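Local coordinates for hydrolase, putative (Plasmodium vivax, PDB 2B30), which is of unproven function but belongs to the Cof-like HAD-superfamily hydrolases, binds calcium through acidic residues and is probably a metal-dependent phosphatase, at residues Tyr90-Gly94 and Asp104-Tyr108. Sequence-based numbering, arbitrary orientation.
Sequences YGMPG and DQIGY
This is a loop-to-turn van der Waals contact at the antiparallel end of the main sheet of the HAD-like domain, away from the calcium site. Residues 90-94 lead from helix 81-87 into strand 94-96; residues 104-108 form the hairpin connection between strands 101-103 and 109-112. Backbones come closest at Pro93 and Gln105, whose CA atoms are 4.1 Å apart, and 226 Å² is buried in total. Gly91 has positive phi (76/18) and Met92 is extended (-131/121). The Met92-Pro93 peptide is cis, and Met92 CB (3.6 Å) and Pro93 CA (3.7 Å) both lie against Asp104 O. Asp104 to Gly107 form a type I beta turn (Gln105 -56/-32, Ile106 -87/-13), closed by the backbone hydrogen bond Gly107 N to Asp104 O, 2.9 Å. With Gly107 at 100/17 and Asp104 N bonded to Tyr108 O at 3.1 Å, this is a G1-bulge hairpin turn. Asp104 (chi1 p) turns its carboxylate back: OD1 accepts from Tyr108 N at 2.6 Å and, weakly, from Ile106 N at 3.2 Å. Met92 (m, t, m) points toward the turn, CB 3.4 Å from Gln105 O and SD 3.6 Å from Gly107 CA. A CB on Gly107 would jam against Ile106 O, and also sit 3.2 Å from that sulfur. Pro93 N is 3.6 Å from Gln105 CA, and its CD 4.0 Å from Gln105 CB; Leu232 and Met63 also touch Pro93. No hydrogen bond crosses between the segments: Asp104 and the backbone hold the turn from within, Gln105 N bonds Tyr236 OH, and the fit depends on the shapes of methionine, proline and the turn backbone facing them.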
ATOM      1  N   TYR A  90     -13.851 -23.203  -4.620  1.00 43.95           N
ATOM      2  CA  TYR A  90     -14.424 -22.659  -5.849  1.00 43.17           C
ATOM      3  C   TYR A  90     -14.104 -21.167  -5.962  1.00 43.47           C
ATOM      4  O   TYR A  90     -14.905 -20.373  -6.462  1.00 44.69           O
ATOM      5  CB  TYR A  90     -15.947 -22.924  -5.885  1.00 45.05           C
ATOM      6  CG  TYR A  90     -16.294 -24.389  -5.671  1.00 46.24           C
ATOM      7  CD1 TYR A  90     -16.448 -25.266  -6.749  1.00 46.34           C
ATOM      8  CD2 TYR A  90     -16.417 -24.911  -4.384  1.00 47.86           C
ATOM      9  CE1 TYR A  90     -16.729 -26.618  -6.540  1.00 46.36           C
ATOM     10  CE2 TYR A  90     -16.692 -26.259  -4.170  1.00 46.37           C
ATOM     11  CZ  TYR A  90     -16.850 -27.099  -5.244  1.00 45.79           C
ATOM     12  OH  TYR A  90     -17.127 -28.420  -5.004  1.00 47.95           O
ATOM     13  N   GLY A  91     -12.917 -20.795  -5.485  1.00 43.12           N
ATOM     14  CA  GLY A  91     -12.407 -19.436  -5.629  1.00 41.55           C
ATOM     15  C   GLY A  91     -13.031 -18.408  -4.712  1.00 41.46           C
ATOM     16  O   GLY A  91     -12.914 -17.208  -4.950  1.00 44.14           O
ATOM     17  N   MET A  92     -13.686 -18.860  -3.654  1.00 41.55           N
ATOM     18  CA  MET A  92     -14.325 -17.953  -2.718  1.00 42.02           C
ATOM     19  C   MET A  92     -13.942 -18.307  -1.288  1.00 40.70           C
ATOM     20  O   MET A  92     -14.193 -19.414  -0.836  1.00 42.72           O
ATOM     21  CB  MET A  92     -15.824 -18.042  -2.870  1.00 42.23           C
ATOM     22  CG  MET A  92     -16.302 -17.789  -4.265  1.00 43.71           C
ATOM     23  SD  MET A  92     -18.068 -17.969  -4.283  1.00 47.03           S
ATOM     24  CE  MET A  92     -18.258 -19.747  -4.102  1.00 42.07           C
ATOM     25  N   PRO A  93     -13.342 -17.363  -0.562  1.00 39.97           N
ATOM     26  CA  PRO A  93     -13.080 -15.970  -0.938  1.00 39.19           C
ATOM     27  C   PRO A  93     -11.946 -15.827  -1.957  1.00 38.30           C
ATOM     28  O   PRO A  93     -11.230 -16.794  -2.244  1.00 36.44           O
ATOM     29  CB  PRO A  93     -12.681 -15.333   0.389  1.00 39.51           C
ATOM     30  CG  PRO A  93     -12.033 -16.462   1.147  1.00 40.55           C
ATOM     31  CD  PRO A  93     -12.811 -17.686   0.774  1.00 39.38           C
ATOM     32  N   GLY A  94     -11.789 -14.626  -2.503  1.00 37.40           N
ATOM     33  CA  GLY A  94     -10.727 -14.393  -3.461  1.00 36.84           C
ATOM     34  C   GLY A  94     -10.434 -12.944  -3.785  1.00 35.49           C
ATOM     35  O   GLY A  94     -11.320 -12.097  -3.757  1.00 31.91           O
ATOM     36  N   ASP A 104     -16.203 -12.477  -1.108  1.00 31.40           N
ATOM     37  CA  ASP A 104     -16.171 -13.114   0.214  1.00 32.74           C
ATOM     38  C   ASP A 104     -16.451 -14.606   0.048  1.00 33.91           C
ATOM     39  O   ASP A 104     -16.708 -15.072  -1.070  1.00 32.91           O
ATOM     40  CB  ASP A 104     -17.093 -12.421   1.251  1.00 31.64           C
ATOM     41  CG  ASP A 104     -18.595 -12.641   1.008  1.00 30.66           C
ATOM     42  OD1 ASP A 104     -19.039 -13.276   0.027  1.00 30.78           O
ATOM     43  OD2 ASP A 104     -19.356 -12.135   1.843  1.00 28.03           O
ATOM     44  N   GLN A 105     -16.382 -15.348   1.148  1.00 34.97           N
ATOM     45  CA  GLN A 105     -16.530 -16.805   1.112  1.00 37.45           C
ATOM     46  C   GLN A 105     -17.849 -17.262   0.454  1.00 38.91           C
ATOM     47  O   GLN A 105     -17.906 -18.315  -0.182  1.00 39.91           O
ATOM     48  CB  GLN A 105     -16.435 -17.339   2.536  1.00 37.83           C
ATOM     49  CG  GLN A 105     -16.419 -18.834   2.673  1.00 36.16           C
ATOM     50  CD  GLN A 105     -15.847 -19.228   4.000  1.00 35.95           C
ATOM     51  OE1 GLN A 105     -16.239 -18.692   5.038  1.00 37.89           O
ATOM     52  NE2 GLN A 105     -14.892 -20.148   3.983  1.00 35.63           N
ATOM     53  N   ILE A 106     -18.892 -16.452   0.605  1.00 38.28           N
ATOM     54  CA  ILE A 106     -20.223 -16.762   0.086  1.00 39.32           C
ATOM     55  C   ILE A 106     -20.420 -16.298  -1.374  1.00 39.33           C
ATOM     56  O   ILE A 106     -21.388 -16.699  -2.028  1.00 40.74           O
ATOM     57  CB  ILE A 106     -21.298 -16.107   1.003  1.00 39.92           C
ATOM     58  CG1 ILE A 106     -21.144 -16.609   2.444  1.00 42.03           C
ATOM     59  CG2 ILE A 106     -22.673 -16.404   0.525  1.00 42.21           C
ATOM     60  CD1 ILE A 106     -21.096 -18.127   2.588  1.00 42.67           C
ATOM     61  N   GLY A 107     -19.512 -15.465  -1.885  1.00 36.70           N
ATOM     62  CA  GLY A 107     -19.621 -14.947  -3.248  1.00 34.79           C
ATOM     63  C   GLY A 107     -20.174 -13.534  -3.374  1.00 34.35           C
ATOM     64  O   GLY A 107     -20.582 -13.140  -4.456  1.00 32.65           O
ATOM     65  N   TYR A 108     -20.189 -12.760  -2.288  1.00 32.54           N
ATOM     66  CA  TYR A 108     -20.572 -11.349  -2.384  1.00 32.38           C
ATOM     67  C   TYR A 108     -19.423 -10.503  -2.941  1.00 32.06           C
ATOM     68  O   TYR A 108     -18.261 -10.691  -2.585  1.00 30.08           O
ATOM     69  CB  TYR A 108     -21.015 -10.794  -1.033  1.00 31.32           C
ATOM     70  CG  TYR A 108     -21.485  -9.345  -1.058  1.00 29.92           C
ATOM     71  CD1 TYR A 108     -22.817  -9.023  -1.337  1.00 27.16           C
ATOM     72  CD2 TYR A 108     -20.606  -8.301  -0.754  1.00 28.77           C
ATOM     73  CE1 TYR A 108     -23.262  -7.684  -1.334  1.00 28.07           C
ATOM     74  CE2 TYR A 108     -21.031  -6.968  -0.747  1.00 28.63           C
ATOM     75  CZ  TYR A 108     -22.363  -6.660  -1.040  1.00 31.45           C
ATOM     76  OH  TYR A 108     -22.782  -5.332  -1.037  1.00 28.30           O
TER